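Local coordinates for extracellular invertase (PDB 5XH8), which hydrolyses beta-fructofuranosides such as sucrose and has high transfructosylation activity, probably building fructooligosaccharides such as 1-kestose, at residues S497-R502 / A519-L524; S471-G476 / Y491-E496; S549-Y554 / L561-R566; E485-Y490 / S503-A508. All blocks are in the same frame, centred on the assembly; numbering follows the deposited sequence.

Contact 1. Residues S497-R502 / A519-L524; sequences SIIVDR and AEAGKL
Val500 and Glu520 form a hydrogen-bonded antiparallel pair: Val500 N donates to Glu520 O at 2.8 Å, and Glu520 N answers to Val500 O at 3.1 Å. Ile498 and Gly522 repeat the exchange two residues away, Ile498 N lying 2.8 Å from Gly522 O. Beside the Val500-Glu520 pair, Glu520 OE2 stands 3.8 Å from Arg502 NH2, above one face of the guanidinium and displaced toward its rim, with the two planes 50° apart. This long salt bridge acts through charge alone, since no N-H points at the oxygen. Directed bonds come from elsewhere: Thr563 OG1 holds Glu520 OE2, the backbone N of the sodium-site residue Phe316 holds OE1, and Arg502 NE reaches Ser518 O, while Asp516 OD2 forms a salt bridge with Arg502 NH2. Both strands belong to one antiparallel sheet of the C-terminal beta-sandwich, with 520-523 at its edge. Beta-branched Ile498 and Val500 suit the extended backbone and face strands 550-555 and 559-564 of the other sheet. On the opposite face Ile499 CD1, turned back (chi2 -62°), meets Ala521 CB at 3.4 Å, closer than usual carbon contact; alanine's short side chain suits a place beside bulky isoleucine. Ile498 CG1 touches Leu524 CD2 at 4.2 Å.

Contact 2. Residues S471-G476 / Y491-E496; sequences SGLKSG and YQFSNE
Ser471 O, Leu473 O and Ser494 N converge on one water molecule. It donates to Leu473 O at 2.6 Å and to Ser471 O at 2.7 Å, and accepts from Ser494 N at 2.9 Å, so it bridges the two backbones where direct pairing has stopped. Ser471 also shapes its own side of the bridge: its OG accepts from Leu473 N at 3.1 Å, an ST turn, while bonding Ala468 O as well. Beyond the water, regular pairing takes over, with Tyr491 N to Ser475 O at 2.8 Å and Ser475 N to Tyr491 O returning the bond. Leu473 comes to the edge of the Phe493 ring, where Leu473 CD2 lies 3.6 Å from Phe493 CD1, near the ring plane. One face of that same ring receives Tyr491 CE2, 3.5 Å above its centre; Phe464 adds an edge-to-face contact. On the other side of the sheet Lys474 runs extended beside Gln492, both pointing the same way, as suits long polar chains at a partly exposed surface. This is the open end of a beta-hairpin, strands 474-481 and 487-492, where the strands part and a water spans them.

Contact 3. Residues S549-Y554 / L561-R566; sequences SVLEVY and LSTWVR
Ser549 O receives the N-H of Val565 in a nearly straight bond, 2.7 Å and 173°, one of five backbone hydrogen bonds between the segments. Leu551 and Thr563 exchange two of the others, Val553 and Leu561 the remaining two, with Val553 N 2.8 Å from Leu561 O. Among the polar side chains, Ser562 OG lies 3.5 Å from Glu552 CG without bonding the carboxylate; the hydroxyl is held by Asp313 and Arg374, while Glu552 pairs with His31 and Arg374. Short serine suits this place, where charged groups close in. The aromatic contacts centre on Trp564. Ser549 OG sits between its own backbone N and carbonyl carbon (chi1 65°) and meets the indole edge in plane, 3.4 Å from Trp564 CE3, while also bonding Trp26 O. Arg566 NH1 lies 3.5 Å above one face of the same indole, toward its rim, and Val550 CG2 comes within 3.7 Å of Trp564 CZ3. Apolar packing occupies the opposite side of the sheet: Leu551 CB touches Val565 CG2 at 3.8 Å, and Leu551 CD2 meets Thr563 CG2 at 4.0 Å. The largely apolar face of Leu551, Val553 and Leu561 lies against strand 497-501, though Thr563 OG1 on it bonds Glu520 OE2. The Glu552 and Trp564 face lies against strand 366-385, as befits a beta-hairpin of the GH32 C-terminal sandwich set between sandwich interior and beta-propeller.

Contact 4. Residues E485-Y490 / S503-A508; sequences ESTTVY and SNTSAA
Glu485 lays its side chain against the backbone of the 503-508 loop, CB 3.5 Å from Thr505 O, and stretches on until OE2 accepts the N-H of Ala507. The bond from Ala507 N to Glu485 OE2 is almost straight (2.9 Å, 175°) and uses the anti lone pair of OE2, the one turned away from the other carboxylate oxygen. The extended glutamate chain is long enough to bring OE2 to the loop N-H, whereas Ala507 offers little more than that N-H and a methyl beside OE2. Ser486 meets Asn504 twice: its N donates to Asn504 O at 3.0 Å from well above the carbonyl plane, and its OG donates to Asn504 OD1, also at 3.0 Å, this time in plane and on a lone pair. Thr505 OG1 donates to Thr487 OG1 at 2.6 Å, the two side chains crossing obliquely. Thr487 OG1 in turn gives its proton to a water at 2.8 Å, and that water donates to Thr505 O, closing a ring of bonds. A second water links Ser486 O with Asn504 N. Outside the segments Trp568 N joins Ala507 N on OE2, while Tyr569 N bonds OE1. Three backbone N-H groups, with the Ser572 hydroxyl beside OE1, would probably favour the ionised carboxylate.

Contacts 1 and 2 lie in one sheet, which contact 4 joins through strand 487-492. That strand runs through contacts 4 and 2 and pairs with strand 497-501 of contact 1, Asp501 N lying 2.7 Å from Thr488 O; Tyr491 OH of contact 2 meets Leu524 O of contact 1 at 2.6 Å. Contact 3 lies in the facing sheet, its centre 11 Å from that of contact 1 and 12 Å from that of contact 4, where Arg566 O and Ser506 OG are 2.7 Å apart. Contacts 2 and 3 do not touch, their nearest atoms being about 8 Å apart. The Glu520 side chain is about 7 Å from the sodium ion; bound glycerol lies about 7 Å from the Glu485 side chain and about 8 Å from that of Arg566.

Contact 1. Residues S497-R502 / A519-L524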
loop_
_atom_site.group_PDB
_atom_site.type_symbol
_atom_site.label_atom_id
_atom_site.label_comp_id
_atom_site.label_asym_id
_atom_site.label_seq_id
_atom_site.Cartn_x
_atom_site.Cartn_y
_atom_site.Cartn_z
ATOM N N SER A 497 -47.345 -4.887 9.866
ATOM C CA SER A 497 -46.164 -4.361 10.574
ATOM C C SER A 497 -46.298 -4.416 12.081
ATOM O O SER A 497 -47.399 -4.265 12.628
ATOM C CB SER A 497 -45.928 -2.905 10.200
ATOM O OG SER A 497 -45.568 -2.772 8.838
ATOM N N ILE A 498 -45.160 -4.637 12.743
ATOM C CA ILE A 498 -44.991 -4.323 14.158
ATOM C C ILE A 498 -44.482 -2.891 14.242
ATOM O O ILE A 498 -43.516 -2.526 13.555
ATOM C CB ILE A 498 -43.964 -5.246 14.846
ATOM C CG1 ILE A 498 -44.332 -6.734 14.676
ATOM C CG2 ILE A 498 -43.774 -4.852 16.316
ATOM C CD1 ILE A 498 -45.203 -7.319 15.756
ATOM N N ILE A 499 -45.108 -2.099 15.108
ATOM C CA ILE A 499 -44.806 -0.684 15.293
ATOM C C ILE A 499 -44.417 -0.420 16.753
ATOM O O ILE A 499 -45.010 -0.972 17.665
ATOM C CB ILE A 499 -46.030 0.210 14.963
ATOM C CG1 ILE A 499 -46.593 -0.112 13.569
ATOM C CG2 ILE A 499 -45.691 1.700 15.098
ATOM C CD1 ILE A 499 -45.649 0.118 12.423
ATOM N N VAL A 500 -43.395 0.402 16.959
ATOM C CA VAL A 500 -43.097 0.943 18.271
ATOM C C VAL A 500 -43.408 2.437 18.168
ATOM O O VAL A 500 -42.717 3.191 17.466
ATOM C CB VAL A 500 -41.636 0.700 18.713
ATOM C CG1 VAL A 500 -41.443 1.158 20.150
ATOM C CG2 VAL A 500 -41.260 -0.775 18.592
ATOM N N ASP A 501 -44.484 2.846 18.832
ATOM C CA ASP A 501 -44.822 4.275 18.966
ATOM C C ASP A 501 -44.053 4.873 20.154
ATOM O O ASP A 501 -44.267 4.495 21.317
ATOM C CB ASP A 501 -46.324 4.424 19.179
ATOM C CG ASP A 501 -46.781 5.875 19.299
ATOM O OD1 ASP A 501 -45.972 6.841 19.363
ATOM O OD2 ASP A 501 -48.011 6.028 19.350
ATOM N N ARG A 502 -43.179 5.827 19.847
ATOM C CA ARG A 502 -42.339 6.481 20.846
ATOM C C ARG A 502 -42.689 7.959 21.077
ATOM O O ARG A 502 -41.972 8.670 21.812
ATOM C CB ARG A 502 -40.848 6.323 20.449
ATOM C CG ARG A 502 -40.357 4.883 20.526
ATOM C CD ARG A 502 -38.844 4.769 20.375
ATOM N NE ARG A 502 -38.405 5.379 19.121
ATOM C CZ ARG A 502 -37.167 5.784 18.833
ATOM N NH1 ARG A 502 -36.159 5.620 19.686
ATOM N NH2 ARG A 502 -36.942 6.338 17.646
ATOM N N ALA A 519 -41.242 6.926 15.191
ATOM C CA ALA A 519 -41.809 5.605 15.247
ATOM C C ALA A 519 -40.789 4.651 14.641
ATOM O O ALA A 519 -40.000 5.052 13.800
ATOM C CB ALA A 519 -43.145 5.560 14.486
ATOM N N GLU A 520 -40.778 3.413 15.121
ATOM C CA GLU A 520 -39.971 2.341 14.542
ATOM C C GLU A 520 -40.982 1.344 14.021
ATOM O O GLU A 520 -42.061 1.186 14.618
ATOM C CB GLU A 520 -39.073 1.681 15.600
ATOM C CG GLU A 520 -38.013 2.608 16.223
ATOM C CD GLU A 520 -36.605 2.520 15.604
ATOM O OE1 GLU A 520 -36.450 1.991 14.489
ATOM O OE2 GLU A 520 -35.647 3.030 16.232
ATOM N N ALA A 521 -40.636 0.668 12.932
ATOM C CA ALA A 521 -41.536 -0.299 12.308
ATOM C C ALA A 521 -40.768 -1.380 11.595
ATOM O O ALA A 521 -39.704 -1.111 11.024
ATOM C CB ALA A 521 -42.445 0.416 11.305
ATOM N N GLY A 522 -41.313 -2.596 11.615
ATOM C CA GLY A 522 -40.890 -3.661 10.717
ATOM C C GLY A 522 -42.023 -4.551 10.207
ATOM O O GLY A 522 -42.993 -4.785 10.916
ATOM N N LYS A 523 -41.880 -5.039 8.977
ATOM C CA LYS A 523 -42.854 -5.938 8.334
ATOM C C LYS A 523 -42.808 -7.333 8.932
ATOM O O LYS A 523 -41.719 -7.899 9.134
ATOM C CB LYS A 523 -42.561 -6.100 6.843
ATOM C CG LYS A 523 -42.666 -4.824 6.035
ATOM C CD LYS A 523 -44.102 -4.472 5.707
ATOM C CE LYS A 523 -44.736 -5.479 4.755
ATOM N NZ LYS A 523 -45.887 -4.833 4.068
ATOM N N LEU A 524 -43.994 -7.883 9.202
ATOM C CA LEU A 524 -44.130 -9.266 9.632
ATOM C C LEU A 524 -45.444 -9.819 9.064
ATOM O O LEU A 524 -46.501 -9.306 9.393
ATOM C CB LEU A 524 -44.158 -9.355 11.155
ATOM C CG LEU A 524 -44.420 -10.757 11.718
ATOM C CD1 LEU A 524 -43.310 -11.738 11.347
ATOM C CD2 LEU A 524 -44.603 -10.681 13.219
#

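Contact 2. Residues S471-G476 / Y491-E496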
loop_
_atom_site.group_PDB
_atom_site.type_symbol
_atom_site.label_atom_id
_atom_site.label_comp_id
_atom_site.label_asym_id
_atom_site.label_seq_id
_atom_site.Cartn_x
_atom_site.Cartn_y
_atom_site.Cartn_z
ATOM N N SER A 471 -57.526 -5.256 7.623
ATOM C CA SER A 471 -58.361 -4.311 8.380
ATOM C C SER A 471 -57.523 -3.263 9.090
ATOM O O SER A 471 -56.284 -3.305 9.052
ATOM C CB SER A 471 -59.173 -5.057 9.433
ATOM O OG SER A 471 -58.407 -5.259 10.616
ATOM N N GLY A 472 -58.212 -2.358 9.783
ATOM C CA GLY A 472 -57.580 -1.305 10.581
ATOM C C GLY A 472 -57.241 -1.687 12.018
ATOM O O GLY A 472 -57.017 -0.801 12.840
ATOM N N LEU A 473 -57.207 -2.989 12.322
ATOM C CA LEU A 473 -56.787 -3.501 13.631
ATOM C C LEU A 473 -55.363 -3.055 14.030
ATOM O O LEU A 473 -54.446 -3.040 13.188
ATOM C CB LEU A 473 -56.871 -5.040 13.666
ATOM C CG LEU A 473 -56.435 -5.731 14.975
ATOM C CD1 LEU A 473 -57.316 -6.928 15.303
ATOM C CD2 LEU A 473 -54.959 -6.166 14.967
ATOM N N LYS A 474 -55.232 -2.692 15.313
ATOM C CA LYS A 474 -53.968 -2.435 15.991
ATOM C C LYS A 474 -54.089 -3.025 17.376
ATOM O O LYS A 474 -54.935 -2.576 18.152
ATOM C CB LYS A 474 -53.691 -0.944 16.117
ATOM C CG LYS A 474 -53.470 -0.258 14.791
ATOM C CD LYS A 474 -53.454 1.240 14.932
ATOM C CE LYS A 474 -53.816 1.863 13.601
ATOM N NZ LYS A 474 -53.382 3.272 13.564
ATOM N N SER A 475 -53.267 -4.030 17.686
ATOM C CA SER A 475 -53.249 -4.633 19.012
ATOM C C SER A 475 -51.818 -4.928 19.500
ATOM O O SER A 475 -50.954 -5.340 18.724
ATOM C CB SER A 475 -54.092 -5.920 19.016
ATOM O OG SER A 475 -55.255 -5.791 18.194
ATOM N N GLY A 476 -51.589 -4.727 20.797
ATOM C CA GLY A 476 -50.337 -5.079 21.413
ATOM C C GLY A 476 -50.300 -4.720 22.880
ATOM O O GLY A 476 -51.231 -5.038 23.623
ATOM N N TYR A 491 -49.057 -4.822 16.749
ATOM C CA TYR A 491 -49.207 -5.341 15.391
ATOM C C TYR A 491 -50.340 -4.615 14.679
ATOM O O TYR A 491 -51.362 -4.294 15.274
ATOM C CB TYR A 491 -49.462 -6.843 15.382
ATOM C CG TYR A 491 -49.350 -7.426 13.993
ATOM C CD1 TYR A 491 -48.095 -7.688 13.428
ATOM C CD2 TYR A 491 -50.487 -7.682 13.218
ATOM C CE1 TYR A 491 -47.974 -8.200 12.140
ATOM C CE2 TYR A 491 -50.379 -8.198 11.928
ATOM C CZ TYR A 491 -49.122 -8.460 11.389
ATOM O OH TYR A 491 -49.000 -8.958 10.105
ATOM N N GLN A 492 -50.141 -4.384 13.395
ATOM C CA GLN A 492 -51.026 -3.630 12.542
ATOM C C GLN A 492 -51.201 -4.441 11.249
ATOM O O GLN A 492 -50.212 -4.700 10.539
ATOM C CB GLN A 492 -50.344 -2.297 12.275
ATOM C CG GLN A 492 -51.060 -1.328 11.380
ATOM C CD GLN A 492 -50.355 0.009 11.348
ATOM O OE1 GLN A 492 -49.452 0.234 10.549
ATOM N NE2 GLN A 492 -50.768 0.910 12.219
ATOM N N PHE A 493 -52.434 -4.870 10.947
ATOM C CA PHE A 493 -52.688 -5.637 9.708
ATOM C C PHE A 493 -52.672 -4.820 8.436
ATOM O O PHE A 493 -52.349 -5.373 7.403
ATOM C CB PHE A 493 -53.995 -6.444 9.772
ATOM C CG PHE A 493 -53.859 -7.739 10.506
ATOM C CD1 PHE A 493 -54.064 -7.790 11.871
ATOM C CD2 PHE A 493 -53.506 -8.895 9.837
ATOM C CE1 PHE A 493 -53.937 -8.975 12.557
ATOM C CE2 PHE A 493 -53.375 -10.092 10.519
ATOM C CZ PHE A 493 -53.592 -10.128 11.885
ATOM N N SER A 494 -52.995 -3.530 8.494
ATOM C CA SER A 494 -53.065 -2.684 7.283
ATOM C C SER A 494 -51.809 -2.712 6.411
ATOM O O SER A 494 -51.908 -2.698 5.180
ATOM C CB SER A 494 -53.345 -1.240 7.661
ATOM O OG SER A 494 -52.322 -0.749 8.505
ATOM N N ASN A 495 -50.636 -2.727 7.054
ATOM C CA ASN A 495 -49.345 -2.892 6.353
ATOM C C ASN A 495 -48.518 -4.057 6.904
ATOM O O ASN A 495 -47.301 -4.137 6.676
ATOM C CB ASN A 495 -48.542 -1.595 6.401
ATOM C CG ASN A 495 -48.335 -1.070 7.824
ATOM O OD1 ASN A 495 -48.728 -1.685 8.812
ATOM N ND2 ASN A 495 -47.717 0.087 7.919
ATOM N N GLU A 496 -49.189 -4.974 7.603
ATOM C CA GLU A 496 -48.561 -6.147 8.148
ATOM C C GLU A 496 -47.254 -5.795 8.889
ATOM O O GLU A 496 -46.201 -6.341 8.567
ATOM C CB GLU A 496 -48.270 -7.133 7.021
ATOM C CG GLU A 496 -49.476 -7.576 6.214
ATOM C CD GLU A 496 -49.096 -8.678 5.258
ATOM O OE1 GLU A 496 -48.586 -8.346 4.182
ATOM O OE2 GLU A 496 -49.255 -9.879 5.595
HETATM O O HOH W 1 -54.487 -2.294 10.717
#

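Contact 3. Residues S549-Y554 / L561-R566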
loop_
_atom_site.group_PDB
_atom_site.type_symbol
_atom_site.label_atom_id
_atom_site.label_comp_id
_atom_site.label_asym_id
_atom_site.label_seq_id
_atom_site.Cartn_x
_atom_site.Cartn_y
_atom_site.Cartn_z
ATOM N N SER A 549 -33.132 1.184 28.746
ATOM C CA SER A 549 -33.534 1.895 27.533
ATOM C C SER A 549 -33.430 1.059 26.262
ATOM O O SER A 549 -33.821 1.528 25.201
ATOM C CB SER A 549 -32.691 3.162 27.340
ATOM O OG SER A 549 -31.322 2.872 27.108
ATOM N N VAL A 550 -32.899 -0.157 26.336
ATOM C CA VAL A 550 -32.783 -0.986 25.148
ATOM C C VAL A 550 -34.022 -1.854 25.017
ATOM O O VAL A 550 -34.251 -2.699 25.854
ATOM C CB VAL A 550 -31.529 -1.888 25.206
ATOM C CG1 VAL A 550 -31.415 -2.699 23.924
ATOM C CG2 VAL A 550 -30.294 -1.049 25.428
ATOM N N LEU A 551 -34.804 -1.650 23.955
ATOM C CA LEU A 551 -35.940 -2.494 23.640
ATOM C C LEU A 551 -35.616 -3.395 22.448
ATOM O O LEU A 551 -35.249 -2.907 21.384
ATOM C CB LEU A 551 -37.191 -1.643 23.300
ATOM C CG LEU A 551 -38.409 -2.421 22.747
ATOM C CD1 LEU A 551 -38.952 -3.465 23.719
ATOM C CD2 LEU A 551 -39.497 -1.438 22.357
ATOM N N GLU A 552 -35.792 -4.694 22.633
ATOM C CA GLU A 552 -35.746 -5.657 21.547
ATOM C C GLU A 552 -37.093 -6.385 21.458
ATOM O O GLU A 552 -37.572 -6.969 22.437
ATOM C CB GLU A 552 -34.597 -6.643 21.743
ATOM C CG GLU A 552 -33.224 -5.953 21.746
ATOM C CD GLU A 552 -32.039 -6.913 21.725
ATOM O OE1 GLU A 552 -32.120 -7.961 21.052
ATOM O OE2 GLU A 552 -30.996 -6.606 22.349
ATOM N N VAL A 553 -37.685 -6.334 20.271
ATOM C CA VAL A 553 -38.949 -6.977 19.974
ATOM C C VAL A 553 -38.692 -8.154 19.027
ATOM O O VAL A 553 -38.231 -7.950 17.908
ATOM C CB VAL A 553 -39.905 -5.975 19.299
ATOM C CG1 VAL A 553 -41.257 -6.643 19.006
ATOM C CG2 VAL A 553 -40.075 -4.738 20.178
ATOM N N TYR A 554 -38.980 -9.365 19.497
ATOM C CA TYR A 554 -38.930 -10.577 18.709
ATOM C C TYR A 554 -40.341 -11.128 18.416
ATOM O O TYR A 554 -41.258 -11.023 19.269
ATOM C CB TYR A 554 -38.139 -11.647 19.445
ATOM C CG TYR A 554 -36.674 -11.302 19.720
ATOM C CD1 TYR A 554 -36.303 -10.536 20.825
ATOM C CD2 TYR A 554 -35.662 -11.770 18.881
ATOM C CE1 TYR A 554 -34.963 -10.224 21.076
ATOM C CE2 TYR A 554 -34.314 -11.486 19.128
ATOM C CZ TYR A 554 -33.965 -10.704 20.214
ATOM O OH TYR A 554 -32.630 -10.443 20.436
ATOM N N LEU A 561 -36.904 -6.366 15.945
ATOM C CA LEU A 561 -36.959 -4.912 15.817
ATOM C C LEU A 561 -36.491 -4.298 17.145
ATOM O O LEU A 561 -37.096 -4.564 18.200
ATOM C CB LEU A 561 -38.377 -4.457 15.526
ATOM C CG LEU A 561 -38.698 -2.951 15.570
ATOM C CD1 LEU A 561 -37.856 -2.151 14.619
ATOM C CD2 LEU A 561 -40.157 -2.726 15.215
ATOM N N SER A 562 -35.436 -3.486 17.099
ATOM C CA SER A 562 -34.826 -2.957 18.321
ATOM C C SER A 562 -34.636 -1.456 18.260
ATOM O O SER A 562 -34.375 -0.893 17.200
ATOM C CB SER A 562 -33.502 -3.663 18.614
ATOM O OG SER A 562 -33.636 -5.055 18.426
ATOM N N THR A 563 -34.750 -0.812 19.414
ATOM C CA THR A 563 -34.726 0.638 19.471
ATOM C C THR A 563 -34.402 1.128 20.870
ATOM O O THR A 563 -34.203 0.316 21.783
ATOM C CB THR A 563 -36.065 1.231 18.971
ATOM O OG1 THR A 563 -35.964 2.660 18.875
ATOM C CG2 THR A 563 -37.224 0.846 19.928
ATOM N N TRP A 564 -34.327 2.456 21.014
ATOM C CA TRP A 564 -34.087 3.129 22.289
ATOM C C TRP A 564 -35.410 3.609 22.905
ATOM O O TRP A 564 -36.194 4.296 22.237
ATOM C CB TRP A 564 -33.151 4.330 22.095
ATOM C CG TRP A 564 -31.785 3.940 21.643
ATOM C CD1 TRP A 564 -31.278 4.062 20.392
ATOM C CD2 TRP A 564 -30.762 3.339 22.443
ATOM N NE1 TRP A 564 -29.990 3.559 20.354
ATOM C CE2 TRP A 564 -29.647 3.122 21.605
ATOM C CE3 TRP A 564 -30.665 2.996 23.795
ATOM C CZ2 TRP A 564 -28.456 2.539 22.066
ATOM C CZ3 TRP A 564 -29.473 2.400 24.261
ATOM C CH2 TRP A 564 -28.384 2.184 23.385
ATOM N N VAL A 565 -35.646 3.236 24.161
ATOM C CA VAL A 565 -36.825 3.687 24.902
ATOM C C VAL A 565 -36.376 4.430 26.158
ATOM O O VAL A 565 -36.248 3.862 27.225
ATOM C CB VAL A 565 -37.835 2.546 25.181
ATOM C CG1 VAL A 565 -38.571 2.206 23.903
ATOM C CG2 VAL A 565 -37.185 1.298 25.766
ATOM N N ARG A 566 -36.114 5.723 25.993
ATOM C CA ARG A 566 -35.417 6.472 27.011
ATOM C C ARG A 566 -36.409 7.180 27.974
ATOM O O ARG A 566 -36.446 8.404 28.059
ATOM C CB ARG A 566 -34.398 7.407 26.338
ATOM C CG ARG A 566 -33.206 6.613 25.772
ATOM C CD ARG A 566 -31.928 7.399 25.414
ATOM N NE ARG A 566 -31.961 7.689 24.024
ATOM C CZ ARG A 566 -31.127 7.328 23.049
ATOM N NH1 ARG A 566 -29.946 6.714 23.206
ATOM N NH2 ARG A 566 -31.504 7.711 21.848
#

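Contact 4. Residues E485-Y490 / S503-A508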
loop_
_atom_site.group_PDB
_atom_site.type_symbol
_atom_site.label_atom_id
_atom_site.label_comp_id
_atom_site.label_asym_id
_atom_site.label_seq_id
_atom_site.Cartn_x
_atom_site.Cartn_y
_atom_site.Cartn_z
ATOM N N GLU A 485 -45.577 9.403 30.779
ATOM C CA GLU A 485 -44.886 8.664 29.696
ATOM C C GLU A 485 -45.574 7.348 29.381
ATOM O O GLU A 485 -46.244 6.764 30.234
ATOM C CB GLU A 485 -43.428 8.347 30.086
ATOM C CG GLU A 485 -42.563 9.553 30.412
ATOM C CD GLU A 485 -41.225 9.202 31.053
ATOM O OE1 GLU A 485 -41.171 8.433 32.039
ATOM O OE2 GLU A 485 -40.200 9.745 30.598
ATOM N N SER A 486 -45.371 6.880 28.154
ATOM C CA SER A 486 -45.790 5.552 27.738
ATOM C C SER A 486 -45.135 5.181 26.408
ATOM O O SER A 486 -44.851 6.033 25.574
ATOM C CB SER A 486 -47.323 5.475 27.570
ATOM O OG SER A 486 -47.749 6.386 26.578
ATOM N N THR A 487 -44.971 3.889 26.197
ATOM C CA THR A 487 -44.516 3.378 24.915
ATOM C C THR A 487 -45.476 2.298 24.458
ATOM O O THR A 487 -45.843 1.440 25.258
ATOM C CB THR A 487 -43.103 2.780 25.070
ATOM O OG1 THR A 487 -42.214 3.810 25.507
ATOM C CG2 THR A 487 -42.633 2.198 23.757
ATOM N N THR A 488 -45.850 2.313 23.183
ATOM C CA THR A 488 -46.799 1.329 22.664
ATOM C C THR A 488 -46.177 0.529 21.546
ATOM O O THR A 488 -45.603 1.088 20.610
ATOM C CB THR A 488 -48.110 1.998 22.206
ATOM O OG1 THR A 488 -48.561 2.844 23.256
ATOM C CG2 THR A 488 -49.177 0.976 21.969
ATOM N N VAL A 489 -46.272 -0.790 21.683
ATOM C CA VAL A 489 -45.742 -1.742 20.723
ATOM C C VAL A 489 -46.937 -2.534 20.232
ATOM O O VAL A 489 -47.598 -3.193 21.042
ATOM C CB VAL A 489 -44.736 -2.725 21.388
ATOM C CG1 VAL A 489 -44.278 -3.779 20.390
ATOM C CG2 VAL A 489 -43.552 -1.974 21.967
ATOM N N TYR A 490 -47.203 -2.521 18.931
ATOM C CA TYR A 490 -48.401 -3.199 18.426
ATOM C C TYR A 490 -48.257 -3.791 17.036
ATOM O O TYR A 490 -47.418 -3.352 16.263
ATOM C CB TYR A 490 -49.581 -2.232 18.477
ATOM C CG TYR A 490 -49.449 -0.988 17.619
ATOM C CD1 TYR A 490 -48.884 0.183 18.126
ATOM C CD2 TYR A 490 -49.943 -0.962 16.327
ATOM C CE1 TYR A 490 -48.808 1.333 17.365
ATOM C CE2 TYR A 490 -49.856 0.184 15.551
ATOM C CZ TYR A 490 -49.292 1.322 16.074
ATOM O OH TYR A 490 -49.213 2.440 15.296
ATOM N N SER A 503 -43.793 8.425 20.492
ATOM C CA SER A 503 -44.190 9.825 20.656
ATOM C C SER A 503 -44.309 10.262 22.128
ATOM O O SER A 503 -44.001 11.391 22.433
ATOM C CB SER A 503 -45.498 10.115 19.913
ATOM O OG SER A 503 -46.539 9.287 20.399
ATOM N N ASN A 504 -44.690 9.364 23.033
ATOM C CA ASN A 504 -44.847 9.686 24.463
ATOM C C ASN A 504 -43.829 9.008 25.391
ATOM O O ASN A 504 -43.966 9.107 26.619
ATOM C CB ASN A 504 -46.285 9.293 24.888
ATOM C CG ASN A 504 -46.734 9.943 26.199
ATOM O OD1 ASN A 504 -47.270 9.269 27.097
ATOM N ND2 ASN A 504 -46.540 11.243 26.310
ATOM N N THR A 505 -42.801 8.342 24.821
ATOM C CA THR A 505 -41.883 7.468 25.577
ATOM C C THR A 505 -41.086 8.236 26.619
ATOM O O THR A 505 -40.944 7.768 27.749
ATOM C CB THR A 505 -40.890 6.724 24.631
ATOM O OG1 THR A 505 -41.594 5.767 23.841
ATOM C CG2 THR A 505 -39.783 6.007 25.397
ATOM N N SER A 506 -40.571 9.403 26.227
ATOM C CA SER A 506 -39.582 10.138 27.015
ATOM C C SER A 506 -39.968 11.577 27.344
ATOM O O SER A 506 -39.988 12.426 26.462
ATOM C CB SER A 506 -38.247 10.177 26.283
ATOM O OG SER A 506 -37.269 10.755 27.125
ATOM N N ALA A 507 -40.196 11.852 28.629
ATOM C CA ALA A 507 -40.378 13.231 29.117
ATOM C C ALA A 507 -39.114 14.079 28.932
ATOM O O ALA A 507 -39.202 15.301 28.830
ATOM C CB ALA A 507 -40.803 13.231 30.575
ATOM N N ALA A 508 -37.943 13.434 28.881
ATOM C CA ALA A 508 -36.688 14.139 28.563
ATOM C C ALA A 508 -36.617 14.654 27.133
ATOM O O ALA A 508 -36.001 15.693 26.878
ATOM C CB ALA A 508 -35.490 13.257 28.870
HETATM O O HOH W 2 -45.182 6.394 23.110
HETATM O O HOH W 3 -42.306 5.104 27.937
#